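PDB 3RH9: succinate-semialdehyde dehydrogenase (NAD(P)(+)) from Marinobacter aquaeolei, which probably oxidises succinate semialdehyde to succinate with a nicotinamide cofactor, as a member of the aldehyde dehydrogenase family. Local coordinates for residues Ala27-Tyr32 / Glu185-Met190. Numbering follows the deposited sequence.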
loop_
_atom_site.group_PDB
_atom_site.type_symbol
_atom_site.label_atom_id
_atom_site.label_comp_id
_atom_site.label_asym_id
_atom_site.label_seq_id
_atom_site.Cartn_x
_atom_site.Cartn_y
_atom_site.Cartn_z
ATOM N N ALA A 27 -34.631 12.801 8.563
ATOM C CA ALA A 27 -34.333 11.814 7.524
ATOM C C ALA A 27 -33.961 10.466 8.139
ATOM O O ALA A 27 -33.030 10.376 8.921
ATOM C CB ALA A 27 -33.225 12.304 6.616
ATOM N N THR A 28 -34.686 9.418 7.783
ATOM C CA THR A 28 -34.429 8.118 8.370
ATOM C C THR A 28 -34.137 7.034 7.339
ATOM O O THR A 28 -34.437 7.198 6.165
ATOM C CB THR A 28 -35.596 7.718 9.268
ATOM O OG1 THR A 28 -35.178 7.845 10.631
ATOM C CG2 THR A 28 -36.049 6.280 8.994
ATOM N N PHE A 29 -33.503 5.947 7.775
ATOM C CA PHE A 29 -33.423 4.718 6.974
ATOM C C PHE A 29 -33.777 3.544 7.856
ATOM O O PHE A 29 -33.549 3.588 9.065
ATOM C CB PHE A 29 -32.060 4.531 6.252
ATOM C CG PHE A 29 -30.881 4.184 7.159
ATOM C CD1 PHE A 29 -30.619 2.863 7.519
ATOM C CD2 PHE A 29 -29.998 5.176 7.596
ATOM C CE1 PHE A 29 -29.516 2.538 8.332
ATOM C CE2 PHE A 29 -28.900 4.865 8.397
ATOM C CZ PHE A 29 -28.659 3.545 8.770
ATOM N N ASP A 30 -34.351 2.502 7.266
ATOM C CA ASP A 30 -34.825 1.373 8.060
ATOM C C ASP A 30 -33.781 0.276 8.239
ATOM O O ASP A 30 -32.997 -0.029 7.334
ATOM C CB ASP A 30 -36.091 0.773 7.439
ATOM C CG ASP A 30 -37.265 1.748 7.433
ATOM O OD1 ASP A 30 -37.153 2.853 8.020
ATOM O OD2 ASP A 30 -38.317 1.401 6.845
ATOM N N VAL A 31 -33.776 -0.318 9.423
ATOM C CA VAL A 31 -33.044 -1.552 9.638
ATOM C C VAL A 31 -34.056 -2.676 9.826
ATOM O O VAL A 31 -35.057 -2.518 10.526
ATOM C CB VAL A 31 -32.123 -1.462 10.872
ATOM C CG1 VAL A 31 -31.243 -2.693 10.971
ATOM C CG2 VAL A 31 -31.277 -0.203 10.802
ATOM N N TYR A 32 -33.804 -3.812 9.196
ATOM C CA TYR A 32 -34.714 -4.948 9.305
ATOM C C TYR A 32 -34.099 -6.074 10.104
ATOM O O TYR A 32 -32.895 -6.224 10.123
ATOM C CB TYR A 32 -35.034 -5.470 7.912
ATOM C CG TYR A 32 -36.037 -4.629 7.155
ATOM C CD1 TYR A 32 -35.644 -3.471 6.487
ATOM C CD2 TYR A 32 -37.383 -5.000 7.103
ATOM C CE1 TYR A 32 -36.556 -2.713 5.791
ATOM C CE2 TYR A 32 -38.303 -4.237 6.410
ATOM C CZ TYR A 32 -37.884 -3.098 5.755
ATOM O OH TYR A 32 -38.801 -2.346 5.068
ATOM N N GLU A 185 -27.184 -1.908 6.741
ATOM C CA GLU A 185 -27.842 -3.144 7.157
ATOM C C GLU A 185 -27.537 -3.474 8.614
ATOM O O GLU A 185 -28.291 -4.200 9.268
ATOM C CB GLU A 185 -27.403 -4.326 6.280
ATOM C CG GLU A 185 -27.867 -4.265 4.819
ATOM C CD GLU A 185 -26.937 -3.440 3.907
ATOM O OE1 GLU A 185 -25.874 -2.958 4.384
ATOM O OE2 GLU A 185 -27.276 -3.290 2.704
ATOM N N THR A 186 -26.417 -2.956 9.117
ATOM C CA THR A 186 -25.987 -3.265 10.482
ATOM C C THR A 186 -25.360 -2.089 11.226
ATOM O O THR A 186 -24.216 -2.169 11.661
ATOM C CB THR A 186 -25.008 -4.454 10.498
ATOM O OG1 THR A 186 -24.032 -4.274 9.463
ATOM C CG2 THR A 186 -25.758 -5.773 10.280
ATOM N N PRO A 187 -26.123 -1.002 11.401
ATOM C CA PRO A 187 -25.616 0.181 12.095
ATOM C C PRO A 187 -25.719 0.050 13.617
ATOM O O PRO A 187 -25.003 0.734 14.339
ATOM C CB PRO A 187 -26.561 1.285 11.633
ATOM C CG PRO A 187 -27.651 0.615 10.851
ATOM C CD PRO A 187 -27.537 -0.841 11.040
ATOM N N LEU A 188 -26.597 -0.817 14.100
ATOM C CA LEU A 188 -26.924 -0.826 15.521
ATOM C C LEU A 188 -25.807 -1.411 16.369
ATOM O O LEU A 188 -25.641 -1.047 17.537
ATOM C CB LEU A 188 -28.238 -1.571 15.787
ATOM C CG LEU A 188 -29.412 -1.223 14.866
ATOM C CD1 LEU A 188 -30.532 -2.220 15.075
ATOM C CD2 LEU A 188 -29.880 0.223 15.058
ATOM N N THR A 189 -25.049 -2.332 15.795
ATOM C CA THR A 189 -23.957 -2.916 16.539
ATOM C C THR A 189 -22.962 -1.790 16.708
ATOM O O THR A 189 -22.327 -1.659 17.749
ATOM C CB THR A 189 -23.343 -4.121 15.811
ATOM O OG1 THR A 189 -24.292 -5.185 15.809
ATOM C CG2 THR A 189 -22.111 -4.615 16.519
HETATM N N MSE A 190 -22.857 -0.959 15.676
HETATM C CA MSE A 190 -21.913 0.141 15.694
HETATM C C MSE A 190 -22.329 1.152 16.756
HETATM O O MSE A 190 -21.507 1.631 17.548
HETATM C CB MSE A 190 -21.819 0.808 14.319
HETATM C CG MSE A 190 -20.566 1.657 14.165
HETATM SE SE MSE A 190 -18.979 0.538 14.456
HETATM C CE MSE A 190 -17.806 1.844 15.236
#
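Val31 and Phe29 reach across from one face of a hairpin and meet on the ring of Pro187. Pro187 CG lies 3.7 Å from Val31 CG2. Phe29 CE1 is also 3.7 Å from Pro187 CG. The proline carbon sits at the edge of the phenyl ring, near its plane, and not over a face. Both CE1 and CZ of Phe29 touch it. The side chains of Val31 and Pro187 pass alongside each other, heading opposite ways, and Pro187 CD adds a second contact, 3.8 Å from Val31 CG2.

The other valine branch, CG1, stands anti to the backbone N (chi1 -173°). This turns it past the proline ring toward Glu185 and Leu188. Val31 CG1 lies 3.7 Å from the carbonyl oxygen Glu185 O, a van der Waals contact. It also meets the end of Leu188, with 4.2 Å between Val31 CG1 and Leu188 CD1. With an alanine here both methyls are gone, which is likely to open a gap beside Pro187 and leave Leu188 CD1 without its valine neighbour.

No hydrogen bond joins the two segments. The contact is apolar and mostly buried. It seats the two-stranded antiparallel hairpin of 28-32 and 39-44 on the start of helix 188-197. That helix follows strand 178-181 and leads on to strand 207-209, parallel to it. It is thus the helix of a beta-alpha-beta crossover in the parallel part of a Rossmann-like sheet, consistent with the cofactor-binding domain of aldehyde dehydrogenases.

Backbone hydrogen bonds pair Phe29 with Val43 and Val31 with Ile40 and Ala41, within the hairpin. On the helix side, Glu98 of helix 88-99 receives two bonds, OE1 from Leu188 N and OE2 from the hydroxyl of Thr189. Ile94 packs on Leu188, and Met211 lies against Pro187.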